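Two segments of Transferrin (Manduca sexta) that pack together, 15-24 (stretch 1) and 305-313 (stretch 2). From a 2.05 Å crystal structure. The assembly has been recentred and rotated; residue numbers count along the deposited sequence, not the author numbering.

Stretch 1 (15-24) KDCEQMLEVP
Stretch 2 (305-313) PEWFTKVLG

Two helical segments, far apart in one chain, cross obliquely: helix 15-21 and the weakly bonded helix at about 306-311 run at 126° between their N-to-C directions, axes 8.8 Å apart at closest. Register is set by D16 and W307, whose CA atoms lie 5.1 Å apart. No direct hydrogen bond joins the stretches among the atoms modelled; the contact consists of apolar packing and bridging water.

P305 lies just ahead of the helical stretch, its O accepting from F308 N at 2.9 Å. E306 (m, m) brings CB to 3.3 Å from D16 OD1, then leads its end away. Beside it, a water donates to D16 OD1 (2.7 Å) and accepts from W307 N (3.0 Å), so one water links the D16 carboxylate to the W307 backbone NH.

W307 is the centrepiece, with chi1 p and chi2 -104°. Extended M20 (t, t, p) lays its CB over one indole face; M20 CB lies 3.6 Å from the centroid of the W307 five-membered ring, while V23 CG2 reaches W307 CZ2 at 3.5 Å. F308 points away. A wider pi-type turn spans 307-311, L312 N bonding W307 O at 2.8 Å.

V311 (t) sets CG1 3.8 Å from C17 CB and 4.0 Å from M20 CE. L312 (m, t) adds an apolar contact, its CG 3.6 Å from M20 SD. G313 then leaves helical geometry at phi 69°.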

# COMPACT_ATOMS: atom_id res chain seq x y z
N LYS A 15 11.59 -6.59 -20.89
CA LYS A 15 12.49 -7.66 -21.30
C LYS A 15 11.81 -9.02 -21.19
O LYS A 15 12.13 -9.92 -21.96
CB LYS A 15 13.78 -7.66 -20.47
CG LYS A 15 14.75 -6.53 -20.83
CD LYS A 15 15.44 -6.78 -22.16
CE LYS A 15 16.09 -5.52 -22.69
NZ LYS A 15 16.72 -4.74 -21.59
N ASP A 16 10.88 -9.18 -20.24
CA ASP A 16 10.21 -10.47 -20.13
C ASP A 16 9.24 -10.67 -21.28
O ASP A 16 9.08 -11.79 -21.79
CB ASP A 16 9.51 -10.58 -18.78
CG ASP A 16 10.49 -10.78 -17.65
OD1 ASP A 16 11.25 -11.76 -17.69
OD2 ASP A 16 10.54 -9.92 -16.74
N CYS A 17 8.61 -9.60 -21.72
CA CYS A 17 7.71 -9.72 -22.85
C CYS A 17 8.49 -10.07 -24.11
O CYS A 17 7.97 -10.77 -24.99
CB CYS A 17 6.94 -8.41 -22.99
SG CYS A 17 5.68 -8.34 -24.26
N GLU A 18 9.74 -9.62 -24.21
CA GLU A 18 10.55 -9.88 -25.39
C GLU A 18 10.96 -11.34 -25.44
O GLU A 18 10.80 -11.99 -26.48
CB GLU A 18 11.76 -8.95 -25.41
CG GLU A 18 11.37 -7.46 -25.58
CD GLU A 18 12.48 -6.49 -25.20
OE1 GLU A 18 13.59 -6.94 -24.86
OE2 GLU A 18 12.25 -5.27 -25.25
N GLN A 19 11.40 -11.89 -24.31
CA GLN A 19 11.67 -13.32 -24.25
C GLN A 19 10.43 -14.11 -24.62
O GLN A 19 10.52 -15.14 -25.29
CB GLN A 19 12.15 -13.71 -22.85
N MET A 20 9.26 -13.63 -24.18
CA MET A 20 8.02 -14.29 -24.57
C MET A 20 7.84 -14.28 -26.08
O MET A 20 7.39 -15.27 -26.67
CB MET A 20 6.83 -13.61 -23.89
CG MET A 20 5.53 -14.24 -24.31
SD MET A 20 4.08 -13.60 -23.47
CE MET A 20 3.65 -12.24 -24.55
N LEU A 21 8.15 -13.16 -26.72
CA LEU A 21 7.98 -13.08 -28.16
C LEU A 21 8.90 -14.05 -28.89
O LEU A 21 8.72 -14.24 -30.09
CB LEU A 21 8.24 -11.66 -28.65
CG LEU A 21 7.36 -10.51 -28.17
CD1 LEU A 21 7.77 -9.24 -28.87
CD2 LEU A 21 5.88 -10.77 -28.39
N GLU A 22 9.88 -14.64 -28.21
CA GLU A 22 10.77 -15.63 -28.80
C GLU A 22 10.30 -17.06 -28.56
O GLU A 22 10.86 -17.98 -29.15
CB GLU A 22 12.19 -15.50 -28.25
CG GLU A 22 12.73 -14.06 -28.23
CD GLU A 22 12.79 -13.42 -29.60
OE1 GLU A 22 12.62 -14.15 -30.60
OE2 GLU A 22 13.01 -12.20 -29.67
N VAL A 23 9.30 -17.27 -27.71
CA VAL A 23 8.74 -18.59 -27.47
C VAL A 23 8.19 -19.11 -28.79
O VAL A 23 7.32 -18.47 -29.38
CB VAL A 23 7.63 -18.55 -26.40
CG1 VAL A 23 6.75 -19.79 -26.44
CG2 VAL A 23 8.26 -18.42 -25.08
N PRO A 24 8.66 -20.25 -29.30
CA PRO A 24 8.05 -20.82 -30.51
C PRO A 24 6.62 -21.26 -30.24
O PRO A 24 6.29 -21.76 -29.16
CB PRO A 24 8.95 -22.01 -30.85
CG PRO A 24 9.51 -22.43 -29.49
CD PRO A 24 9.68 -21.15 -28.72
N PRO A 305 8.00 -19.32 -16.72
CA PRO A 305 8.85 -18.12 -16.82
C PRO A 305 8.15 -16.86 -16.33
O PRO A 305 6.93 -16.79 -16.15
CB PRO A 305 9.15 -18.03 -18.32
CG PRO A 305 8.03 -18.79 -18.99
CD PRO A 305 7.75 -19.92 -18.05
N GLU A 306 8.95 -15.82 -16.16
CA GLU A 306 8.42 -14.57 -15.63
C GLU A 306 7.29 -14.02 -16.49
O GLU A 306 6.30 -13.52 -15.96
CB GLU A 306 9.54 -13.53 -15.50
CG GLU A 306 10.54 -13.87 -14.41
CD GLU A 306 9.88 -14.04 -13.06
OE1 GLU A 306 9.07 -13.16 -12.69
OE2 GLU A 306 10.14 -15.07 -12.40
N TRP A 307 7.41 -14.11 -17.82
CA TRP A 307 6.37 -13.53 -18.66
C TRP A 307 5.04 -14.22 -18.47
O TRP A 307 3.99 -13.64 -18.79
CB TRP A 307 6.77 -13.57 -20.14
CG TRP A 307 7.12 -14.91 -20.70
CD1 TRP A 307 8.37 -15.36 -20.97
CD2 TRP A 307 6.22 -15.94 -21.13
NE1 TRP A 307 8.31 -16.63 -21.50
CE2 TRP A 307 7.00 -17.00 -21.61
CE3 TRP A 307 4.83 -16.07 -21.12
CZ2 TRP A 307 6.43 -18.19 -22.07
CZ3 TRP A 307 4.27 -17.26 -21.59
CH2 TRP A 307 5.08 -18.30 -22.07
N PHE A 308 5.05 -15.44 -17.93
CA PHE A 308 3.81 -16.17 -17.70
C PHE A 308 2.88 -15.39 -16.79
O PHE A 308 1.70 -15.18 -17.11
CB PHE A 308 4.16 -17.52 -17.08
CG PHE A 308 3.10 -18.55 -17.21
CD1 PHE A 308 2.79 -19.09 -18.44
CD2 PHE A 308 2.46 -19.05 -16.09
CE1 PHE A 308 1.87 -20.09 -18.56
CE2 PHE A 308 1.52 -20.06 -16.21
CZ PHE A 308 1.23 -20.58 -17.44
N THR A 309 3.41 -14.89 -15.68
CA THR A 309 2.65 -14.12 -14.70
C THR A 309 2.80 -12.61 -14.89
O THR A 309 1.81 -11.89 -14.86
CB THR A 309 3.08 -14.50 -13.28
OG1 THR A 309 4.49 -14.26 -13.13
CG2 THR A 309 2.82 -15.97 -13.01
N LYS A 310 4.01 -12.13 -15.11
CA LYS A 310 4.25 -10.69 -15.15
C LYS A 310 3.76 -10.05 -16.44
O LYS A 310 3.40 -8.87 -16.45
CB LYS A 310 5.75 -10.43 -14.97
CG LYS A 310 6.21 -10.33 -13.52
CD LYS A 310 6.14 -11.65 -12.78
CE LYS A 310 5.85 -11.44 -11.29
NZ LYS A 310 5.81 -12.74 -10.55
N VAL A 311 3.74 -10.80 -17.54
CA VAL A 311 3.36 -10.27 -18.84
C VAL A 311 1.97 -10.75 -19.24
O VAL A 311 1.09 -9.94 -19.52
CB VAL A 311 4.41 -10.63 -19.91
CG1 VAL A 311 3.99 -10.09 -21.24
CG2 VAL A 311 5.76 -10.08 -19.53
N LEU A 312 1.75 -12.06 -19.25
CA LEU A 312 0.46 -12.57 -19.70
C LEU A 312 -0.61 -12.53 -18.62
O LEU A 312 -1.79 -12.63 -18.95
CB LEU A 312 0.59 -13.99 -20.23
CG LEU A 312 1.04 -14.16 -21.69
CD1 LEU A 312 0.71 -15.58 -22.16
CD2 LEU A 312 0.40 -13.17 -22.63
N GLY A 313 -0.23 -12.33 -17.36
CA GLY A 313 -1.22 -12.32 -16.30
C GLY A 313 -1.84 -13.67 -16.06
O GLY A 313 -3.02 -13.76 -15.74
O HOH W 1 10.26 -14.02 -18.81
O HOH W 2 10.75 -10.55 -13.85